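Long-range contacts in CheC, inhibitor of MCP methylation / FliN fusion protein (Thermotoga maritima, PDB 4HYN), which probably dephosphorylates the response regulator CheY-P at the flagellar rotor, as a member of the CheC phosphatase family: residues A[6-11]-A[187-192]; A[29-34]-A[87-92]; A[37-42]-A[165-170]; A[73-78]-A[177-182]; A[125-130]-A[193-198]. All blocks are in the same frame, centred on the assembly; numbering follows the deposited sequence.

Overall arrangement
From the N terminus, helix 6-30 enters interaction 1 with its first turn and reaches interaction 2 at its far end, about 33 Å away between contact centres. Interaction 1 closes the longest loop, and interactions 2, 3 and 4 are nested inside it; interaction 5 crosses it. Strand 35-46 then pairs with 161-171 in interaction 3, and strand 71-78 with 177-184 in interaction 4; these two cross along the chain and meet where strands 161-171 and 177-184 lie side by side. Interaction 2 joins the ends of helices 6-30 and 79-89. Interactions 1 and 5 share the C-terminal helix 185-200, which touches helices 6-30 and 103-128.

Interaction 1: A[6-11]-A[187-192]; sequences PEEKDM and LVKKMY
Y192 makes all the aromatic contacts, its CG standing anti to the backbone N (chi1 -164°) so that the ring reaches helix 6-30. E8 lays its methylene CG over one ring face as a CH-pi contact, 3.9 Å from the centroid and 20° off the normal. In plane at the ring edge lies selenomethionine M11, a Met-aromatic contact with SE 3.9 Å from Y192 CD1. Segments 6-11 and 187-192, on the first and last helices of the CheC-like fold, cross at 85° with axes 10.0 Å apart, a gap that the long E8, M11 and Y192 can span. Beyond the ring edge M11 bends at its last torsion, so that CE packs on V188 CG1 at 4.0 Å and M191 CB at 3.7 Å. An alanine at Y192 takes the ring from E8 CG and M11 SE and would probably loosen the crossing. E7 CB touches Y192 OH at 3.5 Å in van der Waals contact. The polar end of E8 turns aside, OE2 accepting a hydrogen bond from T5 N.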
# COMPACT_ATOMS: atom_id res chain seq x y z
N PRO A 6 -11.31 -17.36 -1.80
CA PRO A 6 -11.08 -16.97 -0.41
C PRO A 6 -9.65 -17.25 0.04
O PRO A 6 -9.08 -16.48 0.82
CB PRO A 6 -12.11 -17.81 0.34
CG PRO A 6 -13.26 -17.81 -0.63
CD PRO A 6 -12.56 -18.12 -1.94
N GLU A 7 -9.05 -18.31 -0.50
CA GLU A 7 -7.66 -18.67 -0.18
C GLU A 7 -6.70 -17.57 -0.61
O GLU A 7 -5.79 -17.21 0.13
CB GLU A 7 -7.26 -19.97 -0.87
CG GLU A 7 -7.91 -21.21 -0.29
CD GLU A 7 -7.80 -22.40 -1.23
OE1 GLU A 7 -7.14 -23.40 -0.86
OE2 GLU A 7 -8.39 -22.35 -2.34
N GLU A 8 -6.91 -17.04 -1.82
CA GLU A 8 -6.06 -15.98 -2.35
C GLU A 8 -6.22 -14.70 -1.53
O GLU A 8 -5.24 -14.00 -1.29
CB GLU A 8 -6.36 -15.73 -3.83
CG GLU A 8 -5.87 -16.84 -4.74
CD GLU A 8 -6.39 -16.69 -6.16
OE1 GLU A 8 -5.57 -16.54 -7.09
OE2 GLU A 8 -7.62 -16.74 -6.34
N LYS A 9 -7.44 -14.41 -1.10
CA LYS A 9 -7.70 -13.24 -0.27
C LYS A 9 -7.07 -13.44 1.10
O LYS A 9 -6.59 -12.48 1.69
CB LYS A 9 -9.20 -13.01 -0.10
CG LYS A 9 -9.93 -12.49 -1.32
CD LYS A 9 -11.31 -11.97 -0.91
CE LYS A 9 -12.09 -11.48 -2.10
NZ LYS A 9 -12.32 -12.60 -3.05
N ASP A 10 -7.10 -14.67 1.62
CA ASP A 10 -6.49 -14.96 2.92
C ASP A 10 -4.97 -14.80 2.85
O ASP A 10 -4.34 -14.35 3.81
CB ASP A 10 -6.84 -16.38 3.40
CG ASP A 10 -8.21 -16.44 4.10
OD1 ASP A 10 -8.46 -15.63 5.02
OD2 ASP A 10 -9.02 -17.33 3.73
N MSE A 11 -4.37 -15.16 1.72
CA MSE A 11 -2.94 -15.00 1.54
C MSE A 11 -2.59 -13.51 1.57
O MSE A 11 -1.60 -13.12 2.19
CB MSE A 11 -2.47 -15.61 0.22
CG MSE A 11 -1.04 -15.22 -0.12
SE MSE A 11 -0.60 -15.45 -1.98
CE MSE A 11 -1.54 -13.93 -2.71
N LEU A 187 -1.60 -10.11 -10.48
CA LEU A 187 -0.46 -10.16 -9.59
C LEU A 187 -0.73 -11.09 -8.39
O LEU A 187 0.15 -11.82 -7.96
CB LEU A 187 -0.14 -8.76 -9.08
CG LEU A 187 1.30 -8.57 -8.59
CD1 LEU A 187 2.19 -8.28 -9.79
CD2 LEU A 187 1.36 -7.43 -7.60
N VAL A 188 -1.95 -11.03 -7.86
CA VAL A 188 -2.36 -11.86 -6.72
C VAL A 188 -2.27 -13.34 -7.08
O VAL A 188 -1.75 -14.14 -6.29
CB VAL A 188 -3.79 -11.51 -6.26
CG1 VAL A 188 -4.30 -12.54 -5.25
CG2 VAL A 188 -3.80 -10.13 -5.65
N LYS A 189 -2.77 -13.70 -8.26
CA LYS A 189 -2.75 -15.08 -8.75
C LYS A 189 -1.29 -15.55 -8.89
O LYS A 189 -0.95 -16.69 -8.60
CB LYS A 189 -3.45 -15.20 -10.11
CG LYS A 189 -3.67 -16.63 -10.57
CD LYS A 189 -3.22 -16.89 -12.01
CE LYS A 189 -4.33 -16.61 -13.02
NZ LYS A 189 -3.95 -16.98 -14.41
N LYS A 190 -0.44 -14.63 -9.33
CA LYS A 190 0.98 -14.91 -9.52
C LYS A 190 1.64 -15.15 -8.15
O LYS A 190 2.43 -16.08 -8.01
CB LYS A 190 1.65 -13.74 -10.24
CG LYS A 190 2.67 -14.13 -11.28
CD LYS A 190 3.80 -14.96 -10.70
CE LYS A 190 3.70 -16.41 -11.15
NZ LYS A 190 4.51 -17.35 -10.32
N MSE A 191 1.31 -14.32 -7.17
CA MSE A 191 1.84 -14.48 -5.82
C MSE A 191 1.35 -15.79 -5.21
O MSE A 191 2.05 -16.42 -4.43
CB MSE A 191 1.41 -13.32 -4.92
CG MSE A 191 1.97 -11.96 -5.29
SE MSE A 191 1.19 -10.58 -4.16
CE MSE A 191 1.69 -11.33 -2.45
N TYR A 192 0.14 -16.20 -5.58
CA TYR A 192 -0.44 -17.43 -5.07
C TYR A 192 0.29 -18.66 -5.60
O TYR A 192 0.39 -19.67 -4.90
CB TYR A 192 -1.93 -17.52 -5.40
CG TYR A 192 -2.66 -18.56 -4.59
CD1 TYR A 192 -2.71 -18.47 -3.19
CD2 TYR A 192 -3.25 -19.67 -5.20
CE1 TYR A 192 -3.33 -19.46 -2.43
CE2 TYR A 192 -3.87 -20.67 -4.44
CZ TYR A 192 -3.90 -20.56 -3.05
OH TYR A 192 -4.48 -21.56 -2.29

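Interaction 2: A[29-34]-A[87-92]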
# COMPACT_ATOMS: atom_id res chain seq x y z
N MSE A 29 11.48 2.31 13.68
CA MSE A 29 12.89 2.46 14.01
C MSE A 29 13.38 3.87 13.71
O MSE A 29 14.17 4.43 14.46
CB MSE A 29 13.70 1.44 13.20
CG MSE A 29 14.68 0.65 14.04
SE MSE A 29 13.78 -0.12 15.57
CE MSE A 29 14.69 0.84 16.99
N ILE A 30 12.87 4.44 12.62
CA ILE A 30 13.21 5.79 12.19
C ILE A 30 12.65 6.78 13.21
O ILE A 30 13.33 7.74 13.62
CB ILE A 30 12.62 6.08 10.78
CG1 ILE A 30 13.36 5.26 9.72
CG2 ILE A 30 12.69 7.54 10.46
CD1 ILE A 30 12.80 5.44 8.30
N LEU A 31 11.39 6.54 13.60
CA LEU A 31 10.70 7.36 14.59
C LEU A 31 10.95 6.71 15.95
O LEU A 31 11.54 5.63 16.02
CB LEU A 31 9.20 7.40 14.28
CG LEU A 31 8.77 8.09 12.99
CD1 LEU A 31 7.91 7.16 12.18
CD2 LEU A 31 7.99 9.30 13.33
N GLY A 32 10.55 7.34 17.04
CA GLY A 32 10.82 6.70 18.32
C GLY A 32 9.57 6.11 18.93
O GLY A 32 9.50 5.92 20.15
N ARG A 33 8.59 5.82 18.07
CA ARG A 33 7.30 5.30 18.49
C ARG A 33 6.99 3.90 17.97
O ARG A 33 7.46 3.49 16.90
CB ARG A 33 6.19 6.24 18.01
CG ARG A 33 6.30 7.64 18.55
CD ARG A 33 5.24 8.53 17.96
NE ARG A 33 5.44 9.93 18.35
CZ ARG A 33 4.56 10.63 19.07
NH1 ARG A 33 3.44 10.07 19.48
NH2 ARG A 33 4.78 11.92 19.30
N ASP A 34 6.20 3.18 18.76
CA ASP A 34 5.76 1.85 18.39
C ASP A 34 4.69 1.98 17.32
O ASP A 34 3.80 2.83 17.41
CB ASP A 34 5.20 1.10 19.61
CG ASP A 34 6.29 0.66 20.58
OD1 ASP A 34 7.43 0.40 20.14
OD2 ASP A 34 5.98 0.56 21.79
N ASP A 87 4.79 15.43 9.38
CA ASP A 87 5.12 16.12 10.63
C ASP A 87 6.02 15.24 11.50
O ASP A 87 6.97 15.73 12.11
CB ASP A 87 3.83 16.48 11.39
CG ASP A 87 4.08 17.41 12.57
OD1 ASP A 87 3.66 17.07 13.69
OD2 ASP A 87 4.69 18.50 12.37
N LEU A 88 5.72 13.94 11.53
CA LEU A 88 6.51 12.98 12.30
C LEU A 88 7.94 12.89 11.75
O LEU A 88 8.91 12.96 12.51
CB LEU A 88 5.85 11.60 12.25
CG LEU A 88 5.15 11.04 13.49
CD1 LEU A 88 5.14 12.05 14.60
CD2 LEU A 88 3.74 10.60 13.14
N MSE A 89 8.07 12.75 10.43
CA MSE A 89 9.37 12.67 9.78
C MSE A 89 10.19 13.94 10.01
O MSE A 89 11.42 13.90 10.06
CB MSE A 89 9.22 12.46 8.27
CG MSE A 89 8.75 11.07 7.82
SE MSE A 89 10.01 9.60 8.21
CE MSE A 89 8.84 8.50 9.28
N MSE A 90 9.50 15.08 10.13
CA MSE A 90 10.17 16.36 10.33
C MSE A 90 10.51 16.69 11.78
O MSE A 90 11.06 17.75 12.06
CB MSE A 90 9.37 17.48 9.67
CG MSE A 90 9.53 17.51 8.17
SE MSE A 90 8.01 18.24 7.23
CE MSE A 90 8.32 20.12 7.58
N GLY A 91 10.19 15.78 12.69
CA GLY A 91 10.49 15.98 14.10
C GLY A 91 9.31 16.19 15.04
O GLY A 91 9.46 16.00 16.25
N GLY A 92 8.15 16.55 14.49
CA GLY A 92 6.97 16.79 15.31
C GLY A 92 6.35 15.63 16.06
O GLY A 92 6.86 14.50 16.04
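L31 is the first residue to leave helical geometry at the end of helix 6-30, and its side chain carries most of this contact. Its CB is directed at the end of helix 79-89, and CG stands anti to the carbonyl carbon (chi1 -66°), which places the branch point 3.7 Å from M89 CE. From there the two methyls part company. CD1 meets the same terminal methyl of selenomethionine M89, at 3.3 Å from CE, whereas CD2 presses against the root of the neighbouring side chain, 3.3 Å from L88 CB. A leucine, forked at CG, suits this place because each arm finds a different partner, crossing both L88 and M89 at about a right angle. M89 can reach across because its chain is bent at chi2 (-65°) and again at chi3, which also brings SE to I30 CG2 at 4.1 Å. On the other flank R33 passes NE by L88 CD1 at 4.3 Å, while its NH1 donates to E172 O. M89 also rests on A108 and A112 of helix 103-128. Helix 79-89 itself closes in a Schellman motif: G92 N bonds D87 O at 2.8 Å, G91 N bonds L88 O at 3.1 Å, and G91, with its positive phi of 112°, makes the turn that a CB would obstruct. Beside this turn, helices 6-30 and 79-89 of the CheC-like fold join C-terminal ends at the surface.

Interaction 3: A[37-42]-A[165-170]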
# COMPACT_ATOMS: atom_id res chain seq x y z
N ILE A 37 0.47 -2.61 12.55
CA ILE A 37 -0.39 -2.64 11.38
C ILE A 37 -1.22 -3.92 11.29
O ILE A 37 -0.76 -5.00 11.63
CB ILE A 37 0.42 -2.35 10.09
CG1 ILE A 37 0.72 -0.85 10.02
CG2 ILE A 37 -0.35 -2.79 8.86
CD1 ILE A 37 1.50 -0.43 8.79
N THR A 38 -2.46 -3.76 10.87
CA THR A 38 -3.41 -4.86 10.72
C THR A 38 -4.09 -4.74 9.35
O THR A 38 -4.08 -3.67 8.75
CB THR A 38 -4.43 -4.82 11.89
OG1 THR A 38 -3.90 -5.53 13.01
CG2 THR A 38 -5.79 -5.41 11.51
N VAL A 39 -4.63 -5.84 8.85
CA VAL A 39 -5.32 -5.86 7.56
C VAL A 39 -6.76 -6.36 7.74
O VAL A 39 -7.06 -7.54 7.49
CB VAL A 39 -4.62 -6.79 6.55
CG1 VAL A 39 -5.18 -6.57 5.18
CG2 VAL A 39 -3.12 -6.56 6.57
N PRO A 40 -7.68 -5.47 8.13
CA PRO A 40 -9.09 -5.83 8.35
C PRO A 40 -9.87 -6.22 7.09
O PRO A 40 -10.74 -7.08 7.15
CB PRO A 40 -9.69 -4.56 8.97
CG PRO A 40 -8.48 -3.80 9.50
CD PRO A 40 -7.46 -4.04 8.43
N THR A 41 -9.52 -5.63 5.96
CA THR A 41 -10.27 -5.88 4.74
C THR A 41 -9.46 -6.20 3.48
O THR A 41 -8.33 -5.75 3.33
CB THR A 41 -11.20 -4.67 4.48
OG1 THR A 41 -12.27 -4.68 5.44
CG2 THR A 41 -11.78 -4.68 3.09
N VAL A 42 -10.04 -7.05 2.64
CA VAL A 42 -9.49 -7.45 1.34
C VAL A 42 -10.71 -7.56 0.44
O VAL A 42 -11.57 -8.43 0.61
CB VAL A 42 -8.73 -8.80 1.38
CG1 VAL A 42 -8.16 -9.10 -0.01
CG2 VAL A 42 -7.61 -8.76 2.39
N VAL A 165 -6.82 -3.63 -0.70
CA VAL A 165 -6.46 -4.04 0.64
C VAL A 165 -6.45 -2.89 1.64
O VAL A 165 -5.84 -1.85 1.40
CB VAL A 165 -5.07 -4.71 0.64
CG1 VAL A 165 -4.81 -5.38 1.98
CG2 VAL A 165 -4.95 -5.71 -0.52
N GLU A 166 -7.14 -3.09 2.77
CA GLU A 166 -7.20 -2.08 3.81
C GLU A 166 -6.20 -2.35 4.94
O GLU A 166 -6.14 -3.47 5.46
CB GLU A 166 -8.61 -2.00 4.40
CG GLU A 166 -8.74 -0.95 5.52
CD GLU A 166 -10.07 -1.01 6.26
OE1 GLU A 166 -10.09 -0.57 7.43
OE2 GLU A 166 -11.08 -1.50 5.70
N PHE A 167 -5.43 -1.34 5.29
CA PHE A 167 -4.46 -1.45 6.37
C PHE A 167 -4.82 -0.52 7.51
O PHE A 167 -5.11 0.66 7.28
CB PHE A 167 -3.05 -1.10 5.88
CG PHE A 167 -2.43 -2.14 5.02
CD1 PHE A 167 -1.97 -3.33 5.57
CD2 PHE A 167 -2.32 -1.95 3.64
CE1 PHE A 167 -1.40 -4.31 4.76
CE2 PHE A 167 -1.75 -2.92 2.83
CZ PHE A 167 -1.28 -4.10 3.38
N GLU A 168 -4.86 -1.04 8.73
CA GLU A 168 -5.14 -0.20 9.88
C GLU A 168 -3.81 0.07 10.58
O GLU A 168 -3.07 -0.86 10.90
CB GLU A 168 -6.12 -0.86 10.84
CG GLU A 168 -6.66 0.13 11.87
CD GLU A 168 -7.38 -0.53 13.02
OE1 GLU A 168 -8.61 -0.74 12.91
OE2 GLU A 168 -6.72 -0.81 14.05
N MSE A 169 -3.48 1.34 10.78
CA MSE A 169 -2.22 1.70 11.42
C MSE A 169 -2.39 2.41 12.77
O MSE A 169 -3.18 3.35 12.90
CB MSE A 169 -1.35 2.53 10.46
CG MSE A 169 0.03 2.86 10.99
SE MSE A 169 1.24 3.56 9.62
CE MSE A 169 0.43 5.29 9.37
N GLU A 170 -1.68 1.89 13.77
CA GLU A 170 -1.72 2.44 15.11
C GLU A 170 -0.33 2.95 15.47
O GLU A 170 0.62 2.18 15.53
CB GLU A 170 -2.16 1.37 16.12
CG GLU A 170 -3.61 0.93 15.99
CD GLU A 170 -4.00 -0.23 16.91
OE1 GLU A 170 -3.21 -0.59 17.82
OE2 GLU A 170 -5.10 -0.79 16.72
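In F167 CG is anti to the carbonyl carbon (chi1 -73°), and in V39 CG1 is anti to the backbone N (chi1 -169°), so that the second methyl of V39 comes alongside the ring, CG2 lying 3.4 Å from F167 CE1. I37 turns CG2 obliquely to F167 CD1 at 3.7 Å, while its CG1 arm runs beside selenomethionine M169. V39 CG1 meets V165 CG1, so beta-branched and aromatic residues fill the face that packs on helix 6-30. An alanine at I37 removes CG1, CG2 and CD1, and would probably leave F167 and M169 less firmly packed. The strands are antiparallel: T38 and E168 form a hydrogen-bonded pair, with T38 N to E168 O at 3.0 Å and E168 N to T38 O at 2.7 Å. E166 N donates to T41 O at 3.0 Å with an almost straight N-H (171°). The face with T38, T41, E166 and E168 is polar; T41 OG1 makes a weak bond to E166 OE2 at 3.4 Å. P40 has no N-H to donate, so E166 O meets P40 CD (3.3 Å) and the CA-H of V39 instead, and the regular exchange of backbone bonds is interrupted between T38 and T41.

Interaction 4: A[73-78]-A[177-182]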
# COMPACT_ATOMS: atom_id res chain seq x y z
N ASN A 73 1.83 -1.35 -8.12
CA ASN A 73 1.43 -1.48 -6.72
C ASN A 73 1.15 -0.05 -6.27
O ASN A 73 2.04 0.80 -6.24
CB ASN A 73 2.58 -2.12 -5.92
CG ASN A 73 2.24 -2.35 -4.45
OD1 ASN A 73 3.09 -2.81 -3.68
ND2 ASN A 73 1.02 -2.03 -4.04
N VAL A 74 -0.11 0.21 -5.91
CA VAL A 74 -0.54 1.54 -5.51
C VAL A 74 -1.01 1.66 -4.07
O VAL A 74 -1.77 0.83 -3.58
CB VAL A 74 -1.70 2.02 -6.44
CG1 VAL A 74 -2.24 3.37 -5.98
CG2 VAL A 74 -1.21 2.10 -7.87
N LEU A 75 -0.54 2.72 -3.41
CA LEU A 75 -0.93 3.02 -2.04
C LEU A 75 -1.72 4.32 -2.07
O LEU A 75 -1.30 5.30 -2.70
CB LEU A 75 0.30 3.20 -1.14
CG LEU A 75 1.09 1.97 -0.69
CD1 LEU A 75 2.09 2.40 0.37
CD2 LEU A 75 0.14 0.92 -0.13
N VAL A 76 -2.87 4.33 -1.40
CA VAL A 76 -3.73 5.50 -1.36
C VAL A 76 -3.84 6.01 0.07
O VAL A 76 -4.41 5.34 0.94
CB VAL A 76 -5.15 5.20 -1.93
CG1 VAL A 76 -6.01 6.46 -1.94
CG2 VAL A 76 -5.03 4.64 -3.34
N LEU A 77 -3.29 7.20 0.30
CA LEU A 77 -3.29 7.82 1.62
C LEU A 77 -4.03 9.16 1.57
O LEU A 77 -3.86 9.95 0.63
CB LEU A 77 -1.85 8.05 2.09
CG LEU A 77 -0.90 6.87 2.36
CD1 LEU A 77 -0.59 6.14 1.09
CD2 LEU A 77 0.39 7.39 2.98
N ASP A 78 -4.83 9.44 2.60
CA ASP A 78 -5.56 10.69 2.64
C ASP A 78 -4.72 11.84 3.20
O ASP A 78 -3.76 11.61 3.96
CB ASP A 78 -6.91 10.54 3.38
CG ASP A 78 -6.78 10.57 4.90
OD1 ASP A 78 -7.71 11.09 5.55
OD2 ASP A 78 -5.78 10.07 5.45
N SER A 177 -5.43 5.17 12.22
CA SER A 177 -5.56 5.72 10.88
C SER A 177 -5.55 4.54 9.91
O SER A 177 -5.27 3.41 10.29
CB SER A 177 -4.41 6.69 10.57
OG SER A 177 -3.16 6.02 10.56
N LYS A 178 -5.91 4.80 8.66
CA LYS A 178 -5.92 3.74 7.67
C LYS A 178 -5.58 4.23 6.28
O LYS A 178 -5.66 5.42 5.99
CB LYS A 178 -7.27 3.01 7.65
CG LYS A 178 -8.46 3.88 7.33
CD LYS A 178 -9.74 3.04 7.24
CE LYS A 178 -10.97 3.91 7.02
NZ LYS A 178 -10.82 4.81 5.84
N PHE A 179 -5.09 3.30 5.46
CA PHE A 179 -4.75 3.58 4.07
C PHE A 179 -5.05 2.34 3.25
O PHE A 179 -5.32 1.27 3.80
CB PHE A 179 -3.29 4.03 3.90
CG PHE A 179 -2.27 3.06 4.42
CD1 PHE A 179 -1.64 2.17 3.55
CD2 PHE A 179 -1.91 3.06 5.77
CE1 PHE A 179 -0.65 1.31 4.02
CE2 PHE A 179 -0.92 2.20 6.24
CZ PHE A 179 -0.28 1.32 5.36
N TYR A 180 -5.00 2.48 1.93
CA TYR A 180 -5.31 1.37 1.05
C TYR A 180 -4.26 1.06 0.00
O TYR A 180 -3.50 1.93 -0.44
CB TYR A 180 -6.67 1.62 0.35
CG TYR A 180 -7.82 1.80 1.30
CD1 TYR A 180 -8.58 0.71 1.73
CD2 TYR A 180 -8.12 3.06 1.83
CE1 TYR A 180 -9.61 0.87 2.66
CE2 TYR A 180 -9.14 3.23 2.76
CZ TYR A 180 -9.88 2.13 3.17
OH TYR A 180 -10.89 2.29 4.10
N GLN A 181 -4.25 -0.20 -0.39
CA GLN A 181 -3.35 -0.70 -1.39
C GLN A 181 -4.22 -1.38 -2.45
O GLN A 181 -5.24 -1.98 -2.13
CB GLN A 181 -2.39 -1.73 -0.79
CG GLN A 181 -1.75 -2.65 -1.83
CD GLN A 181 -0.73 -3.60 -1.23
OE1 GLN A 181 0.47 -3.37 -1.31
NE2 GLN A 181 -1.21 -4.70 -0.65
N VAL A 182 -3.86 -1.18 -3.71
CA VAL A 182 -4.59 -1.81 -4.79
C VAL A 182 -3.60 -2.43 -5.79
O VAL A 182 -2.65 -1.78 -6.23
CB VAL A 182 -5.69 -0.89 -5.42
CG1 VAL A 182 -5.62 0.51 -4.87
CG2 VAL A 182 -5.66 -0.91 -6.95
O HOH W 1 -5.98 7.25 4.03
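L75 and F179 form the apolar centre on one face of the sheet, with L75 CD2 at the ring edge, 4.2 Å from F179 CE1. F179 holds its CG between the backbone N and the carbonyl carbon (chi1 57°), and its CB lies 4.0 Å from L77 CG, the two side chains pointing the same way. L75 CD2 also covers the aliphatic root of Q181, at 3.7 Å from CB. On the other face V74, V76 and V182, beta-branched residues well suited to strands, pack more loosely, V76 CG2 being 4.4 Å from V182 CG1. Between the faces runs antiparallel pairing: V74 with V182 and V76 with Y180 exchange two bonds each, the shortest from V76 N to Y180 O at 2.7 Å. Outward lies a side-chain bond, N73 ND2 to Q181 OE1 at 3.1 Å, in which the donor stands above the plane of the Q181 carbonyl and the two amide planes are 51° apart. At the opposite end a water accepts from D78 N at 2.9 Å and donates to K178 O, bridging the strands where direct pairing stops. Nearby K178 NZ donates to Y180 OH at 3.1 Å. D78 OD2 caps L81 N and so starts helix 79-89; strands 57-66 and 161-171 flank the pair, and helix 103-128 covers N73, L75 and L77 through M113 and M117.

Interaction 5: A[125-130]-A[193-198]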
# COMPACT_ATOMS: atom_id res chain seq x y z
N SER A 125 9.90 -10.80 -0.80
CA SER A 125 10.86 -11.62 -1.53
C SER A 125 11.32 -12.83 -0.72
O SER A 125 11.36 -13.95 -1.23
CB SER A 125 12.06 -10.78 -1.96
OG SER A 125 11.64 -9.74 -2.83
N GLU A 126 11.65 -12.60 0.54
CA GLU A 126 12.08 -13.68 1.42
C GLU A 126 10.92 -14.64 1.64
O GLU A 126 11.09 -15.85 1.57
CB GLU A 126 12.57 -13.12 2.76
CG GLU A 126 13.85 -12.30 2.63
CD GLU A 126 14.26 -11.58 3.91
OE1 GLU A 126 13.37 -11.19 4.70
OE2 GLU A 126 15.48 -11.39 4.12
N LEU A 127 9.72 -14.08 1.80
CA LEU A 127 8.52 -14.87 2.04
C LEU A 127 8.19 -15.81 0.89
O LEU A 127 8.00 -17.00 1.09
CB LEU A 127 7.34 -13.94 2.34
CG LEU A 127 6.26 -14.36 3.34
CD1 LEU A 127 5.20 -15.20 2.66
CD2 LEU A 127 6.86 -15.11 4.54
N LEU A 128 8.19 -15.28 -0.34
CA LEU A 128 7.87 -16.07 -1.52
C LEU A 128 9.02 -16.86 -2.14
O LEU A 128 8.81 -17.68 -3.04
CB LEU A 128 7.20 -15.20 -2.58
CG LEU A 128 5.82 -14.64 -2.22
CD1 LEU A 128 5.24 -13.89 -3.39
CD2 LEU A 128 4.89 -15.78 -1.79
N GLY A 129 10.24 -16.61 -1.65
CA GLY A 129 11.41 -17.31 -2.16
C GLY A 129 11.80 -16.86 -3.56
O GLY A 129 12.23 -17.66 -4.39
N ILE A 130 11.66 -15.57 -3.82
CA ILE A 130 11.99 -15.03 -5.13
C ILE A 130 12.39 -13.57 -4.98
O ILE A 130 11.88 -12.87 -4.12
CB ILE A 130 10.78 -15.18 -6.08
CG1 ILE A 130 11.18 -14.79 -7.51
CG2 ILE A 130 9.61 -14.35 -5.59
CD1 ILE A 130 12.21 -15.72 -8.13
N GLU A 193 0.80 -18.60 -6.83
CA GLU A 193 1.54 -19.72 -7.41
C GLU A 193 2.82 -19.94 -6.63
O GLU A 193 3.20 -21.08 -6.36
CB GLU A 193 1.87 -19.47 -8.88
CG GLU A 193 0.68 -19.56 -9.83
CD GLU A 193 0.96 -18.97 -11.21
OE1 GLU A 193 2.12 -19.03 -11.69
OE2 GLU A 193 0.00 -18.44 -11.82
N TYR A 194 3.49 -18.85 -6.26
CA TYR A 194 4.72 -18.93 -5.48
C TYR A 194 4.41 -19.38 -4.05
O TYR A 194 5.17 -20.15 -3.45
CB TYR A 194 5.40 -17.57 -5.41
CG TYR A 194 6.16 -17.16 -6.64
CD1 TYR A 194 5.85 -15.97 -7.30
CD2 TYR A 194 7.21 -17.93 -7.13
CE1 TYR A 194 6.56 -15.56 -8.42
CE2 TYR A 194 7.94 -17.52 -8.24
CZ TYR A 194 7.60 -16.33 -8.89
OH TYR A 194 8.29 -15.92 -10.00
N PHE A 195 3.31 -18.86 -3.52
CA PHE A 195 2.86 -19.14 -2.17
C PHE A 195 2.43 -20.59 -1.95
O PHE A 195 2.81 -21.20 -0.95
CB PHE A 195 1.70 -18.21 -1.83
CG PHE A 195 1.28 -18.24 -0.40
CD1 PHE A 195 2.00 -17.53 0.56
CD2 PHE A 195 0.13 -18.92 -0.01
CE1 PHE A 195 1.58 -17.48 1.88
CE2 PHE A 195 -0.31 -18.88 1.30
CZ PHE A 195 0.41 -18.16 2.26
N THR A 196 1.64 -21.14 -2.86
CA THR A 196 1.18 -22.51 -2.70
C THR A 196 2.26 -23.55 -2.86
O THR A 196 2.22 -24.59 -2.20
CB THR A 196 -0.01 -22.85 -3.60
OG1 THR A 196 0.26 -22.42 -4.94
CG2 THR A 196 -1.24 -22.15 -3.09
N LYS A 197 3.25 -23.24 -3.69
CA LYS A 197 4.37 -24.15 -3.91
C LYS A 197 5.11 -24.45 -2.60
O LYS A 197 5.50 -25.59 -2.36
CB LYS A 197 5.35 -23.59 -4.94
CG LYS A 197 6.55 -24.50 -5.19
CD LYS A 197 7.58 -23.80 -6.05
CE LYS A 197 8.83 -24.64 -6.23
NZ LYS A 197 9.85 -23.94 -7.08
N LYS A 198 5.30 -23.44 -1.76
CA LYS A 198 5.98 -23.70 -0.51
C LYS A 198 5.10 -24.04 0.69
O LYS A 198 5.61 -24.33 1.78
CB LYS A 198 7.07 -22.67 -0.19
CG LYS A 198 6.64 -21.24 -0.05
CD LYS A 198 7.66 -20.48 0.80
CE LYS A 198 9.06 -20.48 0.21
NZ LYS A 198 9.98 -19.65 1.04
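Packing is closest around L128, whose CG stands anti to the carbonyl carbon (chi1 -66°) and whose CD2 reaches into helix 185-200. That methyl lies 4.1 Å from Y194 CB and 4.0 Å from F195 CB, at the F195 ring edge, where L127 CD1 also arrives, 4.3 Å from F195 CE1. Leucines suit such a site, since a branched tip can fit between two aromatic roots. The Y194 ring is roofed by I130: CG2 makes a CH-pi contact 4.2 Å from the centroid and almost on the normal, 6° off it. Here helix 103-128 ends and gives way to the next strand of the CheC-like fold, with G129 taking the positive phi (72°) that a residue without CB adopts most easily. F195 also leans on M11 and I15 of helix 6-30, so three helices meet. By contrast, the surface side is held loosely. K198, bent at chi3, sends NZ across to L127 O in a weak hydrogen bond of 3.3 Å; a cation by the carbonyl end of a helix would probably interact favourably with its dipole. Y194 OH makes a weak bond to G68 O, and K190 approaches the ring as a cation-pi partner.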